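Long-range contacts in amino acid ABC superfamily ATP binding cassette transporter, binding protein (Streptococcus pneumoniae, PDB 4H5G), which binds L-arginine and, as a putative membrane-anchored lipoprotein, probably hands amino acids to the membrane part of an ABC transporter: residues 3-8 with 208-213; 39-44 with 226-231; 99-104 with 198-203. One frame throughout, in Å; residues are numbered along the deposited sequence. Where two conformers were deposited one is given.

Contact 1: residues 3-8 with 208-213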
# COMPACT_ATOMS: atom_id res chain seq x y z
N SER A 3 27.86 2.41 -5.50
CA SER A 3 27.43 1.02 -5.30
C SER A 3 26.40 0.90 -4.18
O SER A 3 26.76 0.88 -3.00
CB SER A 3 28.63 0.13 -5.00
OG SER A 3 28.20 -1.19 -4.70
N ALA A 4 25.13 0.81 -4.55
CA ALA A 4 24.06 0.69 -3.57
C ALA A 4 24.25 -0.56 -2.70
O ALA A 4 24.15 -0.48 -1.48
CB ALA A 4 22.69 0.69 -4.25
N VAL A 5 24.53 -1.70 -3.32
CA VAL A 5 24.67 -2.94 -2.53
C VAL A 5 25.82 -2.85 -1.51
O VAL A 5 25.64 -3.17 -0.33
CB VAL A 5 24.78 -4.21 -3.42
CG1 VAL A 5 25.21 -5.43 -2.59
CG2 VAL A 5 23.44 -4.50 -4.12
N GLU A 6 26.99 -2.38 -1.95
CA GLU A 6 28.13 -2.26 -1.03
C GLU A 6 27.86 -1.24 0.07
O GLU A 6 28.29 -1.41 1.22
CB GLU A 6 29.41 -1.86 -1.79
CG GLU A 6 29.88 -2.87 -2.81
CD GLU A 6 31.04 -3.73 -2.32
OE1 GLU A 6 31.29 -3.76 -1.10
OE2 GLU A 6 31.71 -4.37 -3.17
N ALA A 7 27.15 -0.16 -0.27
CA ALA A 7 26.86 0.90 0.70
C ALA A 7 25.91 0.36 1.77
O ALA A 7 26.06 0.66 2.96
CB ALA A 7 26.27 2.12 0.02
N ILE A 8 24.92 -0.42 1.34
CA ILE A 8 23.98 -1.04 2.27
C ILE A 8 24.71 -2.03 3.19
O ILE A 8 24.52 -2.03 4.42
CB ILE A 8 22.80 -1.72 1.52
CG1 ILE A 8 21.81 -0.64 1.04
CG2 ILE A 8 22.09 -2.74 2.42
CD1 ILE A 8 20.91 -1.07 -0.13
N SER A 208 19.98 2.31 -9.75
CA SER A 208 20.27 1.41 -8.64
C SER A 208 20.16 -0.03 -9.14
O SER A 208 19.59 -0.89 -8.44
CB SER A 208 19.29 1.64 -7.48
OG SER A 208 19.31 2.99 -7.04
N ASP A 209 20.68 -0.29 -10.34
CA ASP A 209 20.48 -1.61 -10.97
C ASP A 209 21.00 -2.78 -10.17
O ASP A 209 20.40 -3.87 -10.19
CB ASP A 209 21.12 -1.64 -12.37
CG ASP A 209 20.40 -0.74 -13.37
OD1 ASP A 209 19.31 -0.23 -13.05
OD2 ASP A 209 20.93 -0.56 -14.49
N ASP A 210 22.10 -2.58 -9.45
CA ASP A 210 22.65 -3.67 -8.64
C ASP A 210 21.68 -4.07 -7.52
O ASP A 210 21.40 -5.26 -7.31
CB ASP A 210 24.03 -3.31 -8.08
CG ASP A 210 24.01 -2.07 -7.19
OD1 ASP A 210 23.21 -1.14 -7.45
OD2 ASP A 210 24.81 -2.03 -6.23
N LEU A 211 21.13 -3.09 -6.82
CA LEU A 211 20.15 -3.38 -5.76
C LEU A 211 18.85 -3.90 -6.36
O LEU A 211 18.24 -4.82 -5.82
CB LEU A 211 19.92 -2.13 -4.90
CG LEU A 211 18.89 -2.24 -3.77
CD1 LEU A 211 19.27 -3.34 -2.79
CD2 LEU A 211 18.75 -0.90 -3.04
N LYS A 212 18.43 -3.34 -7.48
CA LYS A 212 17.20 -3.82 -8.14
C LYS A 212 17.28 -5.31 -8.48
O LYS A 212 16.30 -6.04 -8.32
CB LYS A 212 16.89 -3.00 -9.41
CG LYS A 212 15.65 -3.52 -10.20
CD LYS A 212 15.23 -2.56 -11.33
CE LYS A 212 14.61 -3.33 -12.52
NZ LYS A 212 13.35 -4.08 -12.17
N GLU A 213 18.46 -5.77 -8.92
CA GLU A 213 18.65 -7.19 -9.24
C GLU A 213 18.41 -8.07 -8.04
O GLU A 213 17.80 -9.15 -8.14
CB GLU A 213 20.06 -7.46 -9.81
CG GLU A 213 20.29 -6.89 -11.21
CD GLU A 213 21.54 -7.43 -11.87
OE1 GLU A 213 22.19 -8.33 -11.28
OE2 GLU A 213 21.87 -6.94 -12.97
O HOH W 1 27.15 -3.06 -6.46
O HOH W 2 24.23 1.30 -7.32

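Contact 2: residues 39-44 with 226-231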
# COMPACT_ATOMS: atom_id res chain seq x y z
N GLY A 39 3.13 -6.91 8.49
CA GLY A 39 2.37 -6.98 7.26
C GLY A 39 3.16 -7.66 6.16
O GLY A 39 4.35 -7.94 6.30
N ALA A 40 2.49 -7.93 5.04
CA ALA A 40 3.14 -8.69 3.97
C ALA A 40 4.33 -7.93 3.37
O ALA A 40 5.34 -8.54 3.01
CB ALA A 40 2.13 -9.08 2.88
N ASP A 41 4.21 -6.61 3.27
CA ASP A 41 5.32 -5.79 2.75
C ASP A 41 6.52 -5.84 3.68
O ASP A 41 7.68 -5.77 3.23
CB ASP A 41 4.89 -4.33 2.59
CG ASP A 41 4.25 -4.03 1.24
OD1 ASP A 41 4.23 -4.90 0.35
OD2 ASP A 41 3.77 -2.88 1.07
N ILE A 42 6.25 -5.95 4.97
CA ILE A 42 7.32 -6.01 5.97
C ILE A 42 8.02 -7.37 5.90
O ILE A 42 9.25 -7.45 5.97
CB ILE A 42 6.79 -5.76 7.39
CG1 ILE A 42 5.96 -4.47 7.44
CG2 ILE A 42 7.95 -5.72 8.41
CD1 ILE A 42 6.64 -3.25 6.82
N ASP A 43 7.24 -8.44 5.72
CA ASP A 43 7.84 -9.77 5.58
C ASP A 43 8.70 -9.81 4.33
O ASP A 43 9.77 -10.42 4.32
CB ASP A 43 6.75 -10.86 5.49
CG ASP A 43 5.97 -11.04 6.80
OD1 ASP A 43 6.46 -10.62 7.86
OD2 ASP A 43 4.88 -11.63 6.74
N MET A 44 8.23 -9.17 3.27
CA MET A 44 9.01 -9.13 2.03
C MET A 44 10.28 -8.29 2.23
O MET A 44 11.36 -8.68 1.81
CB MET A 44 8.19 -8.54 0.88
CG MET A 44 8.98 -8.40 -0.42
SD MET A 44 7.98 -7.76 -1.76
CE MET A 44 7.51 -6.17 -1.06
N GLY A 226 4.59 -18.82 -4.08
CA GLY A 226 3.30 -18.35 -3.58
C GLY A 226 3.41 -17.63 -2.24
O GLY A 226 2.41 -17.46 -1.53
N THR A 227 4.61 -17.19 -1.90
CA THR A 227 4.91 -16.71 -0.55
C THR A 227 4.28 -15.36 -0.25
O THR A 227 3.88 -15.09 0.89
CB THR A 227 6.43 -16.64 -0.32
OG1 THR A 227 7.01 -17.91 -0.68
CG2 THR A 227 6.75 -16.36 1.15
N TYR A 228 4.20 -14.48 -1.25
CA TYR A 228 3.63 -13.17 -0.96
C TYR A 228 2.14 -13.33 -0.64
O TYR A 228 1.64 -12.74 0.33
CB TYR A 228 3.88 -12.12 -2.07
CG TYR A 228 3.57 -10.74 -1.53
CD1 TYR A 228 4.53 -10.00 -0.86
CD2 TYR A 228 2.28 -10.22 -1.60
CE1 TYR A 228 4.23 -8.75 -0.32
CE2 TYR A 228 1.97 -8.98 -1.07
CZ TYR A 228 2.94 -8.25 -0.43
OH TYR A 228 2.61 -7.01 0.11
N GLN A 229 1.44 -14.15 -1.42
CA GLN A 229 0.06 -14.51 -1.09
C GLN A 229 -0.03 -15.08 0.32
O GLN A 229 -0.91 -14.71 1.09
CB GLN A 229 -0.50 -15.52 -2.11
CG GLN A 229 -1.95 -15.96 -1.86
CD GLN A 229 -2.96 -14.83 -2.00
OE1 GLN A 229 -3.99 -14.81 -1.29
NE2 GLN A 229 -2.69 -13.90 -2.91
N SER A 230 0.89 -15.98 0.67
CA SER A 230 0.88 -16.55 2.02
C SER A 230 1.10 -15.49 3.11
O SER A 230 0.49 -15.55 4.18
CB SER A 230 1.90 -17.69 2.13
OG SER A 230 1.50 -18.81 1.36
N TYR A 231 1.99 -14.55 2.83
CA TYR A 231 2.25 -13.44 3.77
C TYR A 231 0.99 -12.62 3.99
O TYR A 231 0.72 -12.20 5.12
CB TYR A 231 3.31 -12.48 3.20
CG TYR A 231 4.76 -12.92 3.20
CD1 TYR A 231 5.22 -13.96 3.99
CD2 TYR A 231 5.68 -12.25 2.39
CE1 TYR A 231 6.58 -14.32 3.97
CE2 TYR A 231 7.02 -12.60 2.37
CZ TYR A 231 7.46 -13.63 3.15
OH TYR A 231 8.81 -13.96 3.10
O HOH W 3 10.53 -12.77 5.88
O HOH W 4 2.49 -10.97 6.94

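Contact 3: residues 99-104 with 198-203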
# COMPACT_ATOMS: atom_id res chain seq x y z
N TYR A 99 2.95 -8.01 -6.30
CA TYR A 99 1.53 -8.35 -6.15
C TYR A 99 0.66 -7.40 -6.97
O TYR A 99 0.91 -6.20 -7.02
CB TYR A 99 1.10 -8.26 -4.68
CG TYR A 99 -0.15 -9.07 -4.36
CD1 TYR A 99 -0.13 -10.45 -4.41
CD2 TYR A 99 -1.34 -8.44 -4.03
CE1 TYR A 99 -1.27 -11.20 -4.13
CE2 TYR A 99 -2.48 -9.19 -3.75
CZ TYR A 99 -2.43 -10.57 -3.80
OH TYR A 99 -3.56 -11.32 -3.51
N GLU A 100 -0.37 -7.96 -7.59
CA GLU A 100 -1.30 -7.17 -8.39
C GLU A 100 -2.71 -7.38 -7.85
O GLU A 100 -3.14 -8.51 -7.63
CB GLU A 100 -1.22 -7.57 -9.86
CG GLU A 100 -2.26 -6.89 -10.73
CD GLU A 100 -2.08 -7.18 -12.20
OE1 GLU A 100 -1.04 -7.76 -12.57
OE2 GLU A 100 -2.98 -6.82 -12.98
N ASN A 101 -3.42 -6.28 -7.63
CA ASN A 101 -4.78 -6.36 -7.10
C ASN A 101 -5.68 -5.27 -7.68
O ASN A 101 -5.21 -4.37 -8.38
CB ASN A 101 -4.77 -6.31 -5.57
CG ASN A 101 -4.08 -5.09 -5.04
OD1 ASN A 101 -2.93 -5.16 -4.58
ND2 ASN A 101 -4.75 -3.95 -5.11
N LYS A 102 -6.97 -5.37 -7.38
CA LYS A 102 -7.96 -4.41 -7.84
C LYS A 102 -8.09 -3.27 -6.86
O LYS A 102 -7.47 -3.27 -5.79
CB LYS A 102 -9.33 -5.08 -7.99
CG LYS A 102 -9.31 -6.27 -8.93
CD LYS A 102 -8.92 -5.84 -10.32
CE LYS A 102 -8.98 -7.02 -11.28
NZ LYS A 102 -10.30 -7.70 -11.21
N ILE A 103 -8.90 -2.28 -7.22
CA ILE A 103 -9.16 -1.14 -6.36
C ILE A 103 -10.66 -1.07 -6.10
O ILE A 103 -11.47 -1.26 -7.01
CB ILE A 103 -8.62 0.15 -7.00
CG1 ILE A 103 -7.14 -0.06 -7.36
CG2 ILE A 103 -8.83 1.34 -6.07
CD1 ILE A 103 -6.46 1.08 -8.04
N SER A 104 -11.03 -0.83 -4.84
CA SER A 104 -12.40 -0.96 -4.39
C SER A 104 -12.85 0.20 -3.53
O SER A 104 -12.04 1.01 -3.07
CB SER A 104 -12.55 -2.23 -3.56
OG SER A 104 -12.10 -3.36 -4.27
N ASP A 198 0.06 -1.65 -13.76
CA ASP A 198 0.10 -1.05 -12.43
C ASP A 198 -0.25 -2.03 -11.32
O ASP A 198 -1.39 -2.13 -10.85
CB ASP A 198 -0.72 0.24 -12.38
CG ASP A 198 -0.25 1.24 -13.41
OD1 ASP A 198 0.37 0.80 -14.40
OD2 ASP A 198 -0.47 2.46 -13.24
N ALA A 199 0.79 -2.76 -10.94
CA ALA A 199 0.78 -3.70 -9.84
C ALA A 199 1.63 -3.05 -8.77
O ALA A 199 2.32 -2.06 -9.05
CB ALA A 199 1.40 -4.99 -10.30
N ASN A 200 1.62 -3.60 -7.56
CA ASN A 200 2.53 -3.15 -6.50
C ASN A 200 3.97 -3.53 -6.79
O ASN A 200 4.25 -4.66 -7.17
CB ASN A 200 2.11 -3.77 -5.17
CG ASN A 200 0.69 -3.44 -4.82
OD1 ASN A 200 0.38 -2.29 -4.49
ND2 ASN A 200 -0.20 -4.43 -4.93
N ALA A 201 4.90 -2.60 -6.59
CA ALA A 201 6.32 -2.91 -6.74
C ALA A 201 7.14 -2.14 -5.71
O ALA A 201 6.64 -1.21 -5.09
CB ALA A 201 6.78 -2.61 -8.15
N VAL A 202 8.39 -2.53 -5.54
CA VAL A 202 9.30 -1.85 -4.62
C VAL A 202 9.91 -0.70 -5.41
O VAL A 202 10.39 -0.91 -6.52
CB VAL A 202 10.42 -2.81 -4.18
CG1 VAL A 202 11.49 -2.06 -3.37
CG2 VAL A 202 9.83 -4.00 -3.38
N ALA A 203 9.91 0.51 -4.84
CA ALA A 203 10.52 1.67 -5.50
C ALA A 203 11.98 1.84 -5.08
O ALA A 203 12.33 1.63 -3.91
CB ALA A 203 9.72 2.95 -5.19
O HOH W 5 -2.07 -3.72 -7.98

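Contact 1: residues 3-8 with 208-213
Val5 CG2 is a knob set in the shallow hollow where the Asp210 side chain leaves its helix: it presses on Asp210 OD2 at 3.5 Å and also meets Leu211 N and CB. Ala4 CB is a smaller bump that faces Asp210 OD1 (3.7 Å) and Leu211 CB (4.0 Å), the methyl touching both. The apolar fit continues along the helix to Ile8, whose CD1 fits against both methyls of Leu211, 3.6 Å from CD2, the two side chains crossing at about a right angle. Asp210 OD2 also takes the backbone N-H of Val5 in a nearly straight bond (Val5 N to Asp210 OD2 2.9 Å, 172° at the hydrogen). The N-H comes to OD2 from above the carboxylate plane. Chi1 of 60° sets Asp210 CG between its own backbone N and carbonyl carbon; the carboxylate lies at the start of helix 4-11, whose partial positive charge probably suits it. Ser3 OG caps this turn through Glu6 N, and waters join Ser3 OG to Asp210 OD2 and Ala4 N to Asp210 OD1. The axes of the segments 4-8 and 209-213 approach to 8.9 Å at 75°. Leu52 of helix 40-52 touches both Val5 and Leu211, and Leu204 of strand 203-205 packs on Leu211.

Contact 2: residues 39-44 with 226-231
Asp41 OD1 is gripped by the hydroxyl of Tyr228, which donates to it over 2.7 Å (Tyr228 OH to Asp41 OD1) from 50° out of the carboxylate plane, and more weakly by Tyr98 OH. The contact packs two helix starts of this type II periplasmic binding protein fold, those of 40-52 and 227-235; the axes of the segments 40-44 and 227-231 cross at 134°. Asp41 OD2 is held in turn by Gly81 N, so both oxygens of this buried carboxylate have donors. Tyr228 CG stands anti to its backbone N (chi1 -166°); beyond it the ring and its hydroxyl reach Ala40 and Asp41. Ala40 CB meets Tyr228 CZ at 3.5 Å, while Met44 SD approaches Tyr228 CE1 obliquely at 4.1 Å, a Met-aromatic contact. Ala40 CB also presses on Tyr231 CB, 3.6 Å away, where the two backbones come closest. The Tyr231 ring is sandwiched: Asp43 CB sits over its centre in a CH-pi contact, 3.4 Å from the centroid, and on the opposite face lies Thr227 O, offset toward the rim. Leu222 of helix 209-225 touches Met44 and Tyr231, a turn before Gly226, which closes that helix in a Schellman motif and starts the next. Beside the Tyr231 backbone one water donates both to Asp43 OD2 and to Tyr231 O, 2.8 Å from the latter.

Contact 3: residues 99-104 with 198-203
Asn200 lays its side chain over the peptide end of Tyr99 and continues to Asn101. CB starts 3.3 Å from Tyr99 O. CG is anti to its own carbonyl carbon and beside its backbone N (chi1 -57°), which keeps it against the same oxygen, 3.5 Å from Tyr99 O. At the tip, ND2 donates twice: to Tyr99 O at 3.0 Å, from well above the carbonyl plane, and to Asn101 OD1 at 2.8 Å, which lies in the amide plane of Asn200. ND2 also stands at the edge of the Tyr99 ring, near its plane. Tyr99 O is thus held by two donors of one residue, because the backbone N of Asn200 also binds it at 2.7 Å. All three bonds are bent at the hydrogen, that from Asn200 N to 141°. The backbone bond belongs to a single antiparallel bridge, Tyr99 and Asn200 forming a hydrogen-bonded pair.

The Asn101 and Asn200 side chains cross at about a right angle, yet their amide planes are only 32° apart. Asn101 ND2 donates to Lys102 O at 2.9 Å and to Asp171 OD1, while its OD1 accepts from Asn200 ND2. Next to the bridge, Ala199 CB packs on Tyr99 O and on Glu100 CB, the latter 3.7 Å away. A water accepts from Asn101 N and donates weakly to Asp198 O.

Residues 99-104 lead into strand 103-108 of the five-stranded sheet, and 198-203 lead from that sheet's edge strand 185-187 to strand 203-205. With the Asn200 side chain about 4 Å from the bound arginine, this pairing of two connecting segments is consistent with the two interdomain connections that form the hinge of type II periplasmic binding proteins, beside the ligand cleft.

How the contacts relate
Contacts 2 and 3 adjoin, their centres about 13 Å apart: Tyr228 CD2 packs 3.7 Å from Tyr99 CD1, and Met44 CE lies 3.9 Å from Val202 CG2. Both lie near the bound arginine, contact 3 the nearer; the Asp41 side chain of contact 2 is about 6 Å from the ligand. Contact 1 is remote, about 22 Å from contact 2 and 23 Å from contact 3 between centres, but two helices bridge the gap. Helix 209-225 begins in contact 1 and ends beside contact 2; helix 40-52 begins in contact 2 and brings Leu52 to contact 1. Along the chain, contact 3 is nested within the loops closed by the other two.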